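Local atomic coordinates of gene product PA4716 (Pseudomonas aeruginosa, PDB entry 1U0K), a protein that is of unknown function but belongs to the PhzF family and may act as an isomerase, possibly an epimerase. Residues 85-90 with 109-114. Residues are numbered along the deposited sequence; the frame is centred on the assembly and turned at random.
Sequences LLHHLR and LRSVRA
His-87 reaches from the helix between Ser-111 and Arg-113, two residues apart on the strand, and contacts both. Its CG lies anti to the backbone N (chi1 -160°), which carries the imidazole out from the helix to the strand. Ser-111 meets the ring at its edge, close to the ring plane, with OG beside CD2; the spacing there is too short to be trusted, and the hydroxyl is hydrogen-bonded to Trp-98 NE1. Farther round the same ring, NE2 lies 3.6 Å from the carbonyl O of Ser-111, but its hydrogen bond, a weak one, goes to Asn-94 O. Arg-113, extended from CG to NE, swings back towards the helix: His-87 CE1 sits over one face of the guanidinium, 4.0 Å from Arg-113 NE, and the two planes are turned 66° apart, so they do not stack. The contact packs the C-terminal part of helix 78-90 against strand 106-114 within the PhzF-type, diaminopimelate epimerase-like fold; the axes of 85-90 and 109-114 come within 8.8 Å. His-87 ND1, buried here, has no hydrogen-bonding partner and lies 4.1 Å from Arg-113 NH2, a neighbour likely to disfavour protonation of the ring. Two waters in the guanidinium plane extend the link to His-88: one joins Arg-113 NH2 to the carbonyl O of His-88, the other joins NH1 to its ND1, while NE bonds to Gly-92 O.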
ATOM      1  N   LEU A  85      -9.410  19.741   1.940  1.00  9.65           N
ATOM      2  CA  LEU A  85      -9.928  19.370   3.240  1.00  9.47           C
ATOM      3  C   LEU A  85     -10.099  20.603   4.115  1.00 10.07           C
ATOM      4  O   LEU A  85     -11.113  20.737   4.785  1.00  9.76           O
ATOM      5  CB  LEU A  85      -9.046  18.319   3.934  1.00  9.71           C
ATOM      6  CG  LEU A  85      -9.526  17.992   5.351  1.00 10.63           C
ATOM      7  CD1 LEU A  85     -10.901  17.328   5.313  1.00 11.81           C
ATOM      8  CD2 LEU A  85      -8.536  17.148   6.097  1.00 12.52           C
ATOM      9  N   LEU A  86      -9.124  21.511   4.106  1.00  9.56           N
ATOM     10  CA  LEU A  86      -9.235  22.731   4.906  1.00 10.27           C
ATOM     11  C   LEU A  86     -10.444  23.567   4.482  1.00 10.63           C
ATOM     12  O   LEU A  86     -11.099  24.159   5.326  1.00 10.71           O
ATOM     13  CB  LEU A  86      -7.950  23.548   4.822  1.00 10.12           C
ATOM     14  CG  LEU A  86      -6.742  22.902   5.498  1.00 11.05           C
ATOM     15  CD1 LEU A  86      -5.483  23.679   5.160  1.00 12.31           C
ATOM     16  CD2 LEU A  86      -6.897  22.823   6.996  1.00 11.67           C
ATOM     17  N   HIS A  87     -10.734  23.594   3.188  1.00 11.43           N
ATOM     18  CA  HIS A  87     -11.915  24.289   2.649  1.00 12.12           C
ATOM     19  C   HIS A  87     -13.188  23.612   3.159  1.00 12.42           C
ATOM     20  O   HIS A  87     -14.122  24.276   3.616  1.00 12.60           O
ATOM     21  CB  HIS A  87     -11.861  24.262   1.124  1.00 12.84           C
ATOM     22  CG  HIS A  87     -12.710  25.288   0.434  1.00 12.87           C
ATOM     23  ND1 HIS A  87     -13.955  25.678   0.876  1.00 15.75           N
ATOM     24  CD2 HIS A  87     -12.492  25.969  -0.716  1.00 11.80           C
ATOM     25  CE1 HIS A  87     -14.454  26.571   0.034  1.00 13.09           C
ATOM     26  NE2 HIS A  87     -13.582  26.765  -0.937  1.00 15.28           N
ATOM     27  N   HIS A  88     -13.212  22.287   3.116  1.00 12.59           N
ATOM     28  CA  HIS A  88     -14.346  21.522   3.662  1.00 12.93           C
ATOM     29  C   HIS A  88     -14.609  21.832   5.144  1.00 13.54           C
ATOM     30  O   HIS A  88     -15.754  22.048   5.548  1.00 13.73           O
ATOM     31  CB  HIS A  88     -14.093  20.019   3.462  1.00 12.70           C
ATOM     32  CG  HIS A  88     -15.099  19.140   4.137  1.00 13.56           C
ATOM     33  ND1 HIS A  88     -16.420  19.082   3.748  1.00 15.77           N
ATOM     34  CD2 HIS A  88     -14.976  18.293   5.183  1.00 14.46           C
ATOM     35  CE1 HIS A  88     -17.064  18.226   4.522  1.00 16.46           C
ATOM     36  NE2 HIS A  88     -16.213  17.739   5.406  1.00 15.84           N
ATOM     37  N   LEU A  89     -13.549  21.881   5.944  1.00 14.28           N
ATOM     38  CA  LEU A  89     -13.657  22.139   7.376  1.00 15.35           C
ATOM     39  C   LEU A  89     -14.061  23.584   7.687  1.00 16.70           C
ATOM     40  O   LEU A  89     -14.847  23.813   8.597  1.00 17.48           O
ATOM     41  CB  LEU A  89     -12.346  21.796   8.085  1.00 15.22           C
ATOM     42  CG  LEU A  89     -11.992  20.306   8.060  1.00 15.25           C
ATOM     43  CD1 LEU A  89     -10.588  20.102   8.628  1.00 16.46           C
ATOM     44  CD2 LEU A  89     -13.013  19.479   8.820  1.00 16.56           C
ATOM     45  N   ARG A  90     -13.549  24.546   6.926  1.00 18.53           N
ATOM     46  CA  ARG A  90     -13.833  25.958   7.200  1.00 20.78           C
ATOM     47  C   ARG A  90     -15.239  26.339   6.729  1.00 21.98           C
ATOM     48  O   ARG A  90     -15.932  27.114   7.389  1.00 22.45           O
ATOM     49  CB  ARG A  90     -12.806  26.855   6.514  1.00 21.46           C
ATOM     50  CG  ARG A  90     -12.949  28.354   6.836  1.00 23.92           C
ATOM     51  CD  ARG A  90     -11.930  29.224   6.109  1.00 28.45           C
ATOM     52  NE  ARG A  90     -11.706  30.522   6.752  1.00 31.83           N
ATOM     53  CZ  ARG A  90     -12.560  31.542   6.728  1.00 35.13           C
ATOM     54  NH1 ARG A  90     -13.721  31.457   6.080  1.00 36.68           N
ATOM     55  NH2 ARG A  90     -12.241  32.674   7.351  1.00 35.94           N
ATOM     56  N   LEU A 109      -1.592  28.127  -1.817  1.00 14.44           N
ATOM     57  CA  LEU A 109      -2.632  27.354  -2.489  1.00 14.19           C
ATOM     58  C   LEU A 109      -3.943  28.105  -2.514  1.00 14.47           C
ATOM     59  O   LEU A 109      -4.169  29.003  -1.711  1.00 14.42           O
ATOM     60  CB  LEU A 109      -2.845  26.005  -1.799  1.00 14.16           C
ATOM     61  CG  LEU A 109      -1.651  25.052  -1.857  1.00 14.83           C
ATOM     62  CD1 LEU A 109      -0.874  25.091  -0.574  1.00 17.04           C
ATOM     63  CD2 LEU A 109      -2.102  23.639  -2.207  1.00 14.89           C
ATOM     64  N   ARG A 110      -4.786  27.745  -3.469  1.00 14.76           N
ATOM     65  CA  ARG A 110      -6.159  28.209  -3.531  1.00 15.65           C
ATOM     66  C   ARG A 110      -7.078  27.014  -3.760  1.00 15.14           C
ATOM     67  O   ARG A 110      -6.692  26.019  -4.371  1.00 15.36           O
ATOM     68  CB  ARG A 110      -6.326  29.248  -4.647  1.00 16.42           C
ATOM     69  CG  ARG A 110      -6.178  28.720  -6.042  1.00 20.06           C
ATOM     70  CD  ARG A 110      -6.312  29.803  -7.127  1.00 24.56           C
ATOM     71  NE  ARG A 110      -6.427  29.215  -8.464  1.00 27.66           N
ATOM     72  CZ  ARG A 110      -7.524  28.635  -8.951  1.00 30.33           C
ATOM     73  NH1 ARG A 110      -8.644  28.570  -8.239  1.00 31.61           N
ATOM     74  NH2 ARG A 110      -7.503  28.118 -10.173  1.00 32.26           N
ATOM     75  N   SER A 111      -8.291  27.104  -3.249  1.00 14.74           N
ATOM     76  CA  SER A 111      -9.287  26.084  -3.479  1.00 14.53           C
ATOM     77  C   SER A 111     -10.649  26.687  -3.757  1.00 15.39           C
ATOM     78  O   SER A 111     -11.007  27.719  -3.206  1.00 15.52           O
ATOM     79  CB  SER A 111      -9.378  25.148  -2.275  1.00 14.25           C
ATOM     80  OG  SER A 111      -9.689  25.874  -1.104  1.00 14.04           O
ATOM     81  N   VAL A 112     -11.408  26.005  -4.605  1.00 15.99           N
ATOM     82  CA  VAL A 112     -12.793  26.346  -4.886  1.00 16.85           C
ATOM     83  C   VAL A 112     -13.647  25.084  -4.822  1.00 17.21           C
ATOM     84  O   VAL A 112     -13.154  23.971  -4.998  1.00 16.68           O
ATOM     85  CB  VAL A 112     -12.940  27.005  -6.280  1.00 17.36           C
ATOM     86  CG1 VAL A 112     -12.204  28.345  -6.327  1.00 18.45           C
ATOM     87  CG2 VAL A 112     -12.432  26.082  -7.384  1.00 17.30           C
ATOM     88  N   ARG A 113     -14.927  25.256  -4.542  1.00 18.06           N
ATOM     89  CA  ARG A 113     -15.868  24.156  -4.645  1.00 19.18           C
ATOM     90  C   ARG A 113     -16.081  23.817  -6.113  1.00 20.18           C
ATOM     91  O   ARG A 113     -16.090  24.705  -6.975  1.00 20.50           O
ATOM     92  CB  ARG A 113     -17.192  24.527  -3.978  1.00 19.53           C
ATOM     93  CG  ARG A 113     -17.064  24.772  -2.500  1.00 20.78           C
ATOM     94  CD  ARG A 113     -18.385  24.916  -1.781  1.00 22.30           C
ATOM     95  NE  ARG A 113     -18.184  25.186  -0.363  1.00 23.27           N
ATOM     96  CZ  ARG A 113     -17.932  24.259   0.561  1.00 24.81           C
ATOM     97  NH1 ARG A 113     -17.869  22.967   0.244  1.00 25.27           N
ATOM     98  NH2 ARG A 113     -17.763  24.627   1.824  1.00 26.12           N
ATOM     99  N   ALA A 114     -16.227  22.530  -6.394  1.00 20.44           N
ATOM    100  CA  ALA A 114     -16.433  22.046  -7.750  1.00 21.35           C
ATOM    101  C   ALA A 114     -17.231  20.756  -7.697  1.00 22.33           C
ATOM    102  O   ALA A 114     -16.696  19.704  -7.356  1.00 21.96           O
ATOM    103  CB  ALA A 114     -15.101  21.815  -8.448  1.00 21.43           C
TER
HETATM  104  O   HOH W   1     -17.853  22.843   4.051  1.00 24.23           O
HETATM  105  O   HOH W   2     -17.768  20.418   1.887  1.00 24.53           O